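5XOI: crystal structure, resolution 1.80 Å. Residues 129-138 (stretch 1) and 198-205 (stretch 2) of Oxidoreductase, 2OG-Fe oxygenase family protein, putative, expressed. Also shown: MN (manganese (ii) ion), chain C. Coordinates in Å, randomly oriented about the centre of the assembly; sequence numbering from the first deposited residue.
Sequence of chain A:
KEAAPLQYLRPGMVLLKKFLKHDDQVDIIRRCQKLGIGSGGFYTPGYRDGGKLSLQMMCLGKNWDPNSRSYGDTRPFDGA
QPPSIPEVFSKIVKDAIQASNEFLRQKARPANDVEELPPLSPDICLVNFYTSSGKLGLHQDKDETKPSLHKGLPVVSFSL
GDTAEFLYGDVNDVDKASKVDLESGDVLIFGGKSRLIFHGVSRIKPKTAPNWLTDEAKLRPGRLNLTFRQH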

# COMPACT_ATOMS: atom_id res chain seq x y z
N PHE A 129 -5.78 -8.33 -0.96
CA PHE A 129 -6.59 -8.56 -2.15
C PHE A 129 -8.06 -8.32 -1.82
O PHE A 129 -8.60 -8.93 -0.89
CB PHE A 129 -6.41 -9.96 -2.72
CG PHE A 129 -7.24 -10.16 -3.96
CD1 PHE A 129 -6.94 -9.44 -5.10
CD2 PHE A 129 -8.35 -10.98 -3.95
CE1 PHE A 129 -7.70 -9.57 -6.23
CE2 PHE A 129 -9.12 -11.11 -5.09
CZ PHE A 129 -8.80 -10.40 -6.22
N TYR A 130 -8.70 -7.45 -2.60
CA TYR A 130 -10.11 -7.10 -2.49
C TYR A 130 -10.84 -7.67 -3.68
O TYR A 130 -10.44 -7.43 -4.82
CB TYR A 130 -10.30 -5.57 -2.50
CG TYR A 130 -9.56 -4.76 -1.47
CD1 TYR A 130 -8.22 -4.45 -1.63
CD2 TYR A 130 -10.21 -4.27 -0.34
CE1 TYR A 130 -7.53 -3.68 -0.69
CE2 TYR A 130 -9.54 -3.51 0.61
CZ TYR A 130 -8.21 -3.21 0.42
OH TYR A 130 -7.57 -2.44 1.37
N THR A 131 -11.93 -8.40 -3.45
CA THR A 131 -12.84 -8.67 -4.56
C THR A 131 -13.71 -7.43 -4.80
O THR A 131 -13.49 -6.37 -4.20
CB THR A 131 -13.67 -9.93 -4.30
OG1 THR A 131 -14.33 -9.82 -3.04
CG2 THR A 131 -12.76 -11.14 -4.27
N SER A 132 -14.69 -7.52 -5.70
CA SER A 132 -15.39 -6.31 -6.13
C SER A 132 -16.15 -5.64 -4.99
O SER A 132 -16.36 -4.43 -5.02
CB SER A 132 -16.35 -6.62 -7.27
OG SER A 132 -15.79 -7.52 -8.21
N SER A 133 -16.58 -6.41 -3.99
CA SER A 133 -17.30 -5.85 -2.86
C SER A 133 -16.38 -5.41 -1.73
O SER A 133 -16.86 -5.15 -0.62
CB SER A 133 -18.33 -6.85 -2.31
OG SER A 133 -17.71 -8.10 -2.04
N GLY A 134 -15.08 -5.29 -1.99
CA GLY A 134 -14.13 -5.07 -0.92
C GLY A 134 -14.20 -3.67 -0.33
O GLY A 134 -14.58 -2.70 -0.99
N LYS A 135 -13.80 -3.58 0.94
CA LYS A 135 -13.71 -2.32 1.68
C LYS A 135 -12.72 -2.52 2.82
O LYS A 135 -12.50 -3.65 3.28
CB LYS A 135 -15.06 -1.90 2.29
CG LYS A 135 -16.14 -1.46 1.32
CD LYS A 135 -17.28 -0.85 2.11
CE LYS A 135 -18.48 -0.52 1.24
NZ LYS A 135 -19.51 0.17 2.07
N LEU A 136 -12.15 -1.42 3.28
CA LEU A 136 -11.26 -1.41 4.45
C LEU A 136 -11.50 -0.08 5.16
O LEU A 136 -11.32 0.97 4.55
CB LEU A 136 -9.79 -1.56 4.06
CG LEU A 136 -8.76 -1.48 5.19
CD1 LEU A 136 -8.98 -2.62 6.22
CD2 LEU A 136 -7.31 -1.46 4.68
N GLY A 137 -11.89 -0.14 6.44
CA GLY A 137 -12.30 1.06 7.16
C GLY A 137 -11.14 1.98 7.52
O GLY A 137 -9.97 1.62 7.45
N LEU A 138 -11.49 3.21 7.91
CA LEU A 138 -10.46 4.19 8.29
C LEU A 138 -9.60 3.69 9.45
O LEU A 138 -10.12 3.19 10.45
CB LEU A 138 -11.11 5.53 8.67
CG LEU A 138 -11.82 6.26 7.54
CD1 LEU A 138 -12.40 7.56 8.07
CD2 LEU A 138 -10.83 6.55 6.40
N PHE A 198 -5.35 8.99 8.92
CA PHE A 198 -6.37 7.96 8.84
C PHE A 198 -6.69 7.70 7.37
O PHE A 198 -6.77 8.63 6.57
CB PHE A 198 -7.64 8.41 9.58
CG PHE A 198 -7.56 8.27 11.08
CD1 PHE A 198 -6.97 9.27 11.85
CD2 PHE A 198 -8.08 7.15 11.72
CE1 PHE A 198 -6.89 9.15 13.24
CE2 PHE A 198 -8.01 7.02 13.12
CZ PHE A 198 -7.42 8.02 13.87
N HIS A 199 -6.88 6.44 7.01
CA HIS A 199 -7.06 6.13 5.59
C HIS A 199 -7.76 4.79 5.44
O HIS A 199 -7.84 4.00 6.39
CB HIS A 199 -5.73 6.13 4.83
CG HIS A 199 -4.74 5.15 5.39
ND1 HIS A 199 -3.97 5.44 6.50
CD2 HIS A 199 -4.45 3.88 5.03
CE1 HIS A 199 -3.23 4.38 6.79
NE2 HIS A 199 -3.51 3.43 5.92
N GLY A 200 -8.30 4.56 4.25
CA GLY A 200 -8.99 3.30 4.01
C GLY A 200 -9.50 3.25 2.59
O GLY A 200 -9.25 4.14 1.77
N VAL A 201 -10.25 2.18 2.31
CA VAL A 201 -10.76 1.92 0.96
C VAL A 201 -12.28 1.84 1.09
O VAL A 201 -12.81 0.92 1.73
CB VAL A 201 -10.17 0.65 0.34
CG1 VAL A 201 -10.89 0.33 -0.97
CG2 VAL A 201 -8.68 0.82 0.06
N SER A 202 -12.98 2.82 0.52
CA SER A 202 -14.43 2.85 0.66
C SER A 202 -15.16 2.03 -0.39
O SER A 202 -16.32 1.64 -0.17
CB SER A 202 -14.93 4.29 0.61
OG SER A 202 -14.51 4.91 -0.60
N ARG A 203 -14.50 1.74 -1.51
CA ARG A 203 -15.16 1.10 -2.64
C ARG A 203 -14.11 0.64 -3.64
O ARG A 203 -13.09 1.30 -3.83
CB ARG A 203 -16.12 2.09 -3.31
CG ARG A 203 -17.26 1.49 -4.08
CD ARG A 203 -18.08 2.63 -4.67
NE ARG A 203 -19.38 2.21 -5.18
CZ ARG A 203 -19.54 1.37 -6.20
NH1 ARG A 203 -18.48 0.87 -6.80
NH2 ARG A 203 -20.76 1.05 -6.61
N ILE A 204 -14.37 -0.51 -4.26
CA ILE A 204 -13.65 -0.95 -5.45
C ILE A 204 -14.56 -0.69 -6.64
O ILE A 204 -15.73 -1.08 -6.62
CB ILE A 204 -13.26 -2.43 -5.36
CG1 ILE A 204 -12.50 -2.76 -4.06
CG2 ILE A 204 -12.47 -2.85 -6.61
CD1 ILE A 204 -11.16 -2.05 -3.89
N LYS A 205 -14.04 -0.01 -7.66
CA LYS A 205 -14.82 0.28 -8.86
C LYS A 205 -14.79 -0.93 -9.78
O LYS A 205 -13.72 -1.25 -10.32
CB LYS A 205 -14.27 1.51 -9.60
CG LYS A 205 -14.28 2.80 -8.78
CD LYS A 205 -13.78 3.97 -9.63
CE LYS A 205 -13.95 5.30 -8.92
NZ LYS A 205 -15.35 5.54 -8.50
MN MN C . -3.12 1.27 6.22
O HOH W 1 -16.36 -2.40 -3.16
O HOH W 2 -1.35 1.36 4.71

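What pins the two strands to each other? Leu136 and Val201 form an antiparallel hydrogen-bonded pair: Leu136 N donates to Val201 O at 2.9 Å, nearly straight, and Val201 N donates to Leu136 O at 2.8 Å. Beside it, Leu138 CA approaches His199 O at 3.2 Å in a CA-H...O contact, and Lys135 CA lies 3.4 Å from Val201 O in a more bent one. Gly200 fits beside this pair because it is bare: its CA lies 3.3 Å from Leu136 O, and a CB, which would point toward the first stretch, would run into that oxygen and Gly137 O.

How do the side chains fill the space beside the backbone bonds? Leu136 and Val201 project from the same face of the sheet, with Leu136 CB 4.3 Å from Val201 CB. Val201, with chi1 at t, brings CG2 to 3.7 Å from Tyr130 OH and 4.1 Å from Tyr130 CZ. The CA-to-CB bonds of Tyr130 and Ile204 both point toward the other stretch; with Tyr130 at m and Ile204 m at both chi angles, the ring lies oblique to Val201 CG2 and Ile204 CD1, the latter 3.9 Å from Tyr130 CB, and the three apolar groups pack together. The tyrosine hydroxyl is hydrogen-bonded elsewhere in the structure, so a buried polar group is satisfied. Branched and aromatic carbon groups suit this buried, apolar place.

What joins the corner of the first stretch to the second? Thr131 to Gly134 form a type I turn, closed by Gly134 N donating to Thr131 O at 2.9 Å. Ile204 packs against the turn's backbone, its CG1 3.7 Å from both Thr131 O and Gly134 O. Here the polar link is a water: water 1 donates to Ser132 O and Gly134 O, each at 2.8 Å, and accepts from Ile204 N at 3.0 Å, bridging a place where the strands make no direct hydrogen bond. Gly134 also needs to be small, since a CB there would clash with Tyr130 CB.

Which side chains reach along the contact, and which turn from it? Leu138 starts sideways, but its m,t conformation brings CD2 to 3.9 Å from Gly200 N. Lys135, exposed, stretches out with chi2 to chi4 all t, laying CE 3.4 Å from Ser202 O. His199 points its CA-to-CB bond away from the first stretch, and with chi1 at p its NE2 binds the manganese, MN, at 2.2 Å; a histidine metal ligand is in keeping with the 2OG-Fe oxygenase family, though manganese is bound here.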